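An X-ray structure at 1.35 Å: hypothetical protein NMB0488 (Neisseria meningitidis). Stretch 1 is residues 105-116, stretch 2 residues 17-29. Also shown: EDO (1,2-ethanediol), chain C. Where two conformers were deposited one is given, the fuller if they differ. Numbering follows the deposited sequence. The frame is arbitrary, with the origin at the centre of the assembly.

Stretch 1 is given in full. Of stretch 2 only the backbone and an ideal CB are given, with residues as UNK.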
# COMPACT_ATOMS: atom_id res chain seq x y z
N ARG A 105 -10.17 -11.79 -12.36
CA ARG A 105 -9.02 -12.59 -12.78
C ARG A 105 -7.98 -11.75 -13.52
O ARG A 105 -6.77 -11.82 -13.23
CB ARG A 105 -9.50 -13.75 -13.65
CG ARG A 105 -8.40 -14.64 -14.18
CD ARG A 105 -8.95 -16.01 -14.50
NE ARG A 105 -8.32 -16.58 -15.68
CZ ARG A 105 -8.65 -17.75 -16.21
NH1 ARG A 105 -9.62 -18.47 -15.67
NH2 ARG A 105 -8.03 -18.19 -17.28
N ALA A 106 -8.46 -10.95 -14.47
CA ALA A 106 -7.57 -10.12 -15.25
C ALA A 106 -6.99 -9.01 -14.41
O ALA A 106 -5.82 -8.70 -14.52
CB ALA A 106 -8.33 -9.54 -16.47
N LEU A 107 -7.80 -8.38 -13.55
CA LEU A 107 -7.27 -7.31 -12.69
C LEU A 107 -6.05 -7.80 -11.88
O LEU A 107 -5.04 -7.08 -11.77
CB LEU A 107 -8.38 -6.85 -11.73
CG LEU A 107 -7.93 -5.91 -10.60
CD1 LEU A 107 -7.41 -4.59 -11.15
CD2 LEU A 107 -9.08 -5.71 -9.63
N PHE A 108 -6.17 -9.00 -11.31
CA PHE A 108 -5.18 -9.46 -10.38
C PHE A 108 -4.04 -10.25 -11.00
O PHE A 108 -3.02 -10.41 -10.34
CB PHE A 108 -5.83 -10.29 -9.27
CG PHE A 108 -6.63 -9.48 -8.28
CD1 PHE A 108 -5.98 -8.64 -7.38
CD2 PHE A 108 -8.02 -9.53 -8.27
CE1 PHE A 108 -6.72 -7.90 -6.45
CE2 PHE A 108 -8.73 -8.81 -7.39
CZ PHE A 108 -8.11 -8.00 -6.46
N LYS A 109 -4.23 -10.76 -12.22
CA LYS A 109 -3.28 -11.73 -12.79
C LYS A 109 -1.81 -11.38 -12.59
O LYS A 109 -1.02 -12.25 -12.14
CB LYS A 109 -3.56 -12.02 -14.28
CG LYS A 109 -2.77 -13.21 -14.79
CD LYS A 109 -2.87 -13.43 -16.30
CE LYS A 109 -1.85 -14.47 -16.71
NZ LYS A 109 -0.51 -13.85 -16.85
N ASN A 110 -1.44 -10.14 -12.90
CA ASN A 110 -0.04 -9.74 -12.87
C ASN A 110 0.26 -8.73 -11.78
O ASN A 110 1.26 -7.98 -11.86
CB ASN A 110 0.36 -9.15 -14.22
CG ASN A 110 0.11 -10.13 -15.36
OD1 ASN A 110 0.59 -11.26 -15.33
ND2 ASN A 110 -0.63 -9.69 -16.38
N MSE A 111 -0.63 -8.69 -10.77
CA MSE A 111 -0.52 -7.66 -9.74
C MSE A 111 0.55 -8.04 -8.71
O MSE A 111 0.46 -9.06 -8.04
CB MSE A 111 -1.86 -7.37 -9.08
CG MSE A 111 -1.81 -6.20 -8.13
SE MSE A 111 -3.54 -5.83 -7.33
CE MSE A 111 -4.45 -5.05 -8.85
N MSE A 112 1.56 -7.18 -8.62
CA MSE A 112 2.58 -7.28 -7.58
C MSE A 112 2.25 -6.33 -6.44
O MSE A 112 1.47 -5.37 -6.61
CB MSE A 112 3.95 -6.93 -8.20
CG MSE A 112 4.28 -7.74 -9.46
SE MSE A 112 4.53 -9.64 -8.98
CE MSE A 112 5.75 -10.23 -10.31
N SER A 113 2.86 -6.57 -5.27
CA SER A 113 2.53 -5.76 -4.09
C SER A 113 3.76 -5.48 -3.21
O SER A 113 4.49 -6.39 -2.86
CB SER A 113 1.53 -6.54 -3.23
OG SER A 113 1.02 -5.67 -2.21
N VAL A 114 3.93 -4.20 -2.85
CA VAL A 114 4.98 -3.77 -1.95
C VAL A 114 4.28 -3.13 -0.76
O VAL A 114 3.30 -2.40 -0.94
CB VAL A 114 5.88 -2.72 -2.70
CG1 VAL A 114 6.75 -1.93 -1.75
CG2 VAL A 114 6.74 -3.36 -3.78
N ASP A 115 4.78 -3.37 0.45
CA ASP A 115 4.28 -2.74 1.68
C ASP A 115 5.28 -1.71 2.17
O ASP A 115 6.46 -1.91 2.01
CB ASP A 115 4.07 -3.77 2.82
CG ASP A 115 2.95 -4.76 2.55
OD1 ASP A 115 2.18 -4.62 1.57
OD2 ASP A 115 2.82 -5.70 3.38
N ILE A 116 4.80 -0.63 2.78
CA ILE A 116 5.73 0.38 3.32
C ILE A 116 5.34 0.65 4.75
O ILE A 116 4.15 0.90 5.05
CB ILE A 116 5.67 1.73 2.52
CG1 ILE A 116 5.97 1.49 1.04
CG2 ILE A 116 6.68 2.71 3.08
CD1 ILE A 116 4.69 1.35 0.17
N UNK A 17 0.86 -1.26 -5.11
CA UNK A 17 0.59 -2.40 -6.00
C UNK A 17 0.77 -2.01 -7.45
O UNK A 17 0.66 -0.82 -7.79
CB UNK A 17 -0.83 -2.94 -5.78
N UNK A 18 1.07 -2.98 -8.32
CA UNK A 18 1.34 -2.66 -9.73
C UNK A 18 0.96 -3.81 -10.58
O UNK A 18 1.37 -4.93 -10.29
CB UNK A 18 2.81 -2.30 -9.96
N UNK A 19 0.25 -3.53 -11.67
CA UNK A 19 -0.01 -4.56 -12.68
C UNK A 19 0.33 -4.00 -14.05
O UNK A 19 1.03 -2.97 -14.13
CB UNK A 19 -1.46 -5.03 -12.63
N UNK A 20 -0.12 -4.66 -15.11
CA UNK A 20 0.28 -4.17 -16.42
C UNK A 20 -0.42 -2.88 -16.84
O UNK A 20 -0.09 -2.33 -17.90
CB UNK A 20 0.01 -5.25 -17.47
N UNK A 21 -1.38 -2.39 -16.04
CA UNK A 21 -2.06 -1.13 -16.40
C UNK A 21 -1.78 0.04 -15.48
O UNK A 21 -1.99 1.16 -15.89
CB UNK A 21 -3.57 -1.36 -16.43
N UNK A 22 -1.35 -0.21 -14.23
CA UNK A 22 -1.26 0.89 -13.29
C UNK A 22 -0.42 0.57 -12.10
O UNK A 22 -0.25 -0.60 -11.72
CB UNK A 22 -2.66 1.31 -12.83
N UNK A 23 0.05 1.65 -11.47
CA UNK A 23 0.48 1.65 -10.06
C UNK A 23 -0.70 2.10 -9.19
O UNK A 23 -1.47 2.95 -9.63
CB UNK A 23 1.69 2.56 -9.85
N UNK A 24 -0.86 1.50 -8.00
CA UNK A 24 -2.02 1.74 -7.16
C UNK A 24 -1.48 1.93 -5.75
O UNK A 24 -0.99 1.00 -5.12
CB UNK A 24 -3.04 0.60 -7.24
N UNK A 25 -1.54 3.17 -5.25
CA UNK A 25 -0.94 3.50 -3.96
C UNK A 25 -2.08 3.66 -2.96
O UNK A 25 -3.09 4.32 -3.23
CB UNK A 25 -0.08 4.77 -4.04
N UNK A 26 -1.92 3.05 -1.79
CA UNK A 26 -3.01 2.99 -0.85
C UNK A 26 -2.55 3.24 0.58
O UNK A 26 -1.63 2.58 1.06
CB UNK A 26 -3.71 1.63 -0.95
N UNK A 27 -3.27 4.10 1.31
CA UNK A 27 -3.08 4.20 2.77
C UNK A 27 -3.55 2.92 3.48
O UNK A 27 -4.59 2.38 3.12
CB UNK A 27 -3.84 5.41 3.32
N UNK A 28 -2.76 2.46 4.46
CA UNK A 28 -3.18 1.37 5.35
C UNK A 28 -3.39 1.94 6.76
O UNK A 28 -2.78 2.96 7.13
CB UNK A 28 -2.15 0.24 5.37
N UNK A 29 -4.24 1.28 7.55
CA UNK A 29 -4.50 1.71 8.92
C UNK A 29 -4.67 0.47 9.78
O UNK A 29 -4.67 -0.67 9.27
CB UNK A 29 -5.73 2.61 9.00
C1 EDO C . 4.68 -6.81 0.55
O1 EDO C . 5.42 -7.41 1.62
C2 EDO C . 3.29 -7.45 0.48
O2 EDO C . 2.24 -6.60 0.03

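Position 17 lies in an extended backbone (phi/psi -108/155) and pairs with Ser113 as an antiparallel, non-hydrogen-bonded bridge, CA to CA 4.3 Å. Its ideal CB falls on the sheet face that carries the Ser113 side chain, 4.1 Å from Met111 CG. Beside it lie the selenomethionine side chain of Met111 and, farther along, the hydroxyl of Ser113. A long side chain with an apolar stem suits this path, whether it ends in a polar group or, like methionine, does not. The deposited residue is Lys17: its CD packs 3.8 Å from Met111 SE, and its NZ ends 2.9 Å from Ser113 OG. Its CA also makes a CA-H...O contact with Met112 O at 3.2 Å.

At position 18 the backbone does the work. Its N donates to Met112 O (3.0 Å, 153°) and its O accepts from Met112 N (2.8 Å, 166°), the two bonds of an antiparallel hydrogen-bonded pair. The ideal CB turns to the face bearing the Met112 side chain, and the nearest atom of stretch 1 is Met112 O at 4.7 Å. Stretch 1 offers this CB no polar side-chain partner, so small or apolar residues would do. It is Ala18, whose O also receives a CA-H...O contact from Met111 CA at 3.4 Å.

Position 19 departs from the strand (phi/psi -130/-165) where the helix of stretch 1 leads into the type I turn from Phe108 to Met111. The ideal CB is 4.0 Å from Met111 CA and 4.2 Å from Leu107 O. A carbonyl so near favours a donor, though a compact apolar group could also pack here. The residue is Asn19, chi1 p at 69°; its CB lies 3.8 Å from Met111 CA.

Position 20 points its CB sideways, 4.6 Å from Asn110 ND2. That amide donor invites an acceptor: aspartate, glutamate, asparagine or glutamine. Glu20, with chi1 p and chi2 m, accepts from Asn110 ND2 at OE1 (3.1 Å, 169°). Two waters extend the link: water 1 lies 2.8 Å from Glu20 OE1 and accepts from Asn110 N at 2.8 Å, while water 2 donates to Glu20 OE2 (2.9 Å) and Ala106 O (2.7 Å).

For positions 21, 22 and 23, no atom of stretch 1 comes within 5.5 Å of the ideal CB, so the contact sets little preference; they are Arg21, Ala22 and Leu23.

Position 24 directs its CB toward stretch 1, but across a gap wider than 5.5 Å. With Met111 CE ahead, a medium or large apolar chain would bridge it. Ile24 does so, CD1 reaching Met111 CE at 3.9 Å.

Positions 25, 26, 27 and 29 are likewise unconstrained by stretch 1: Ile25, Gln26, Thr27 and Ser29.

Position 28 again points toward stretch 1 from afar, so only a long side chain could reach the Asp115 carboxylate; arginine, lysine or a large aromatic would be candidates. Trp28 extends its ring until CH2 lies 3.2 Å from Asp115 OD1, an oblique approach. The same OD1 accepts from O2 of the ethanediol at 2.5 Å.

Stretch 2, residues 17-29: KANERALIIQTWS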
# COMPACT_ATOMS: atom_id res chain seq x y z
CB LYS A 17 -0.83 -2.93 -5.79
CG LYS A 17 -0.91 -3.78 -4.53
CD LYS A 17 -2.34 -4.10 -4.17
CE LYS A 17 -2.42 -5.23 -3.12
NZ LYS A 17 -1.69 -4.84 -1.87
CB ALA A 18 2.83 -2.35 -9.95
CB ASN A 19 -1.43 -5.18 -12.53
CG ASN A 19 -2.57 -4.22 -12.88
OD1 ASN A 19 -3.78 -4.55 -12.68
ND2 ASN A 19 -2.23 -3.07 -13.44
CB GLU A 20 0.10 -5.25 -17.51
CG GLU A 20 -1.35 -5.52 -17.97
CD GLU A 20 -2.20 -6.29 -16.98
OE1 GLU A 20 -1.67 -6.80 -15.95
OE2 GLU A 20 -3.42 -6.40 -17.27
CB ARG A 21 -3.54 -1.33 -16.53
CG ARG A 21 -3.91 -2.22 -17.71
CD ARG A 21 -5.43 -2.26 -17.95
NE ARG A 21 -5.67 -3.36 -18.90
CZ ARG A 21 -6.85 -3.95 -19.13
NH1 ARG A 21 -7.96 -3.48 -18.59
NH2 ARG A 21 -6.87 -5.02 -19.93
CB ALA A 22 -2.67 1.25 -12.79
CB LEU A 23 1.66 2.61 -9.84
CG LEU A 23 2.77 2.58 -10.89
CD1 LEU A 23 3.83 3.63 -10.55
CD2 LEU A 23 3.39 1.19 -10.95
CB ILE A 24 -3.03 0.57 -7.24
CG1 ILE A 24 -3.36 0.22 -8.70
CG2 ILE A 24 -4.28 0.94 -6.44
CD1 ILE A 24 -3.54 -1.23 -8.97
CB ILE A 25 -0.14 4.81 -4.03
CG1 ILE A 25 1.01 4.72 -5.03
CG2 ILE A 25 0.35 5.20 -2.65
CD1 ILE A 25 1.72 3.52 -5.01
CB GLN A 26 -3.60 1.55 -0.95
CG GLN A 26 -4.74 1.20 -0.02
CD GLN A 26 -5.96 2.01 -0.36
OE1 GLN A 26 -6.43 2.00 -1.51
NE2 GLN A 26 -6.49 2.70 0.62
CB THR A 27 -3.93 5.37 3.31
OG1 THR A 27 -3.39 6.58 2.78
CG2 THR A 27 -3.88 5.45 4.86
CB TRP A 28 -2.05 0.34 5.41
CG TRP A 28 -1.90 -0.55 4.22
CD1 TRP A 28 -2.23 -0.25 2.90
CD2 TRP A 28 -1.31 -1.84 4.20
NE1 TRP A 28 -1.91 -1.33 2.08
CE2 TRP A 28 -1.35 -2.30 2.85
CE3 TRP A 28 -0.80 -2.68 5.20
CZ2 TRP A 28 -0.88 -3.56 2.49
CZ3 TRP A 28 -0.31 -3.93 4.82
CH2 TRP A 28 -0.37 -4.35 3.48
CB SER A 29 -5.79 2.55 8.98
OG SER A 29 -5.62 3.76 8.23
O HOH W 1 -2.98 -7.95 -13.79
O HOH W 2 -4.38 -9.09 -16.83
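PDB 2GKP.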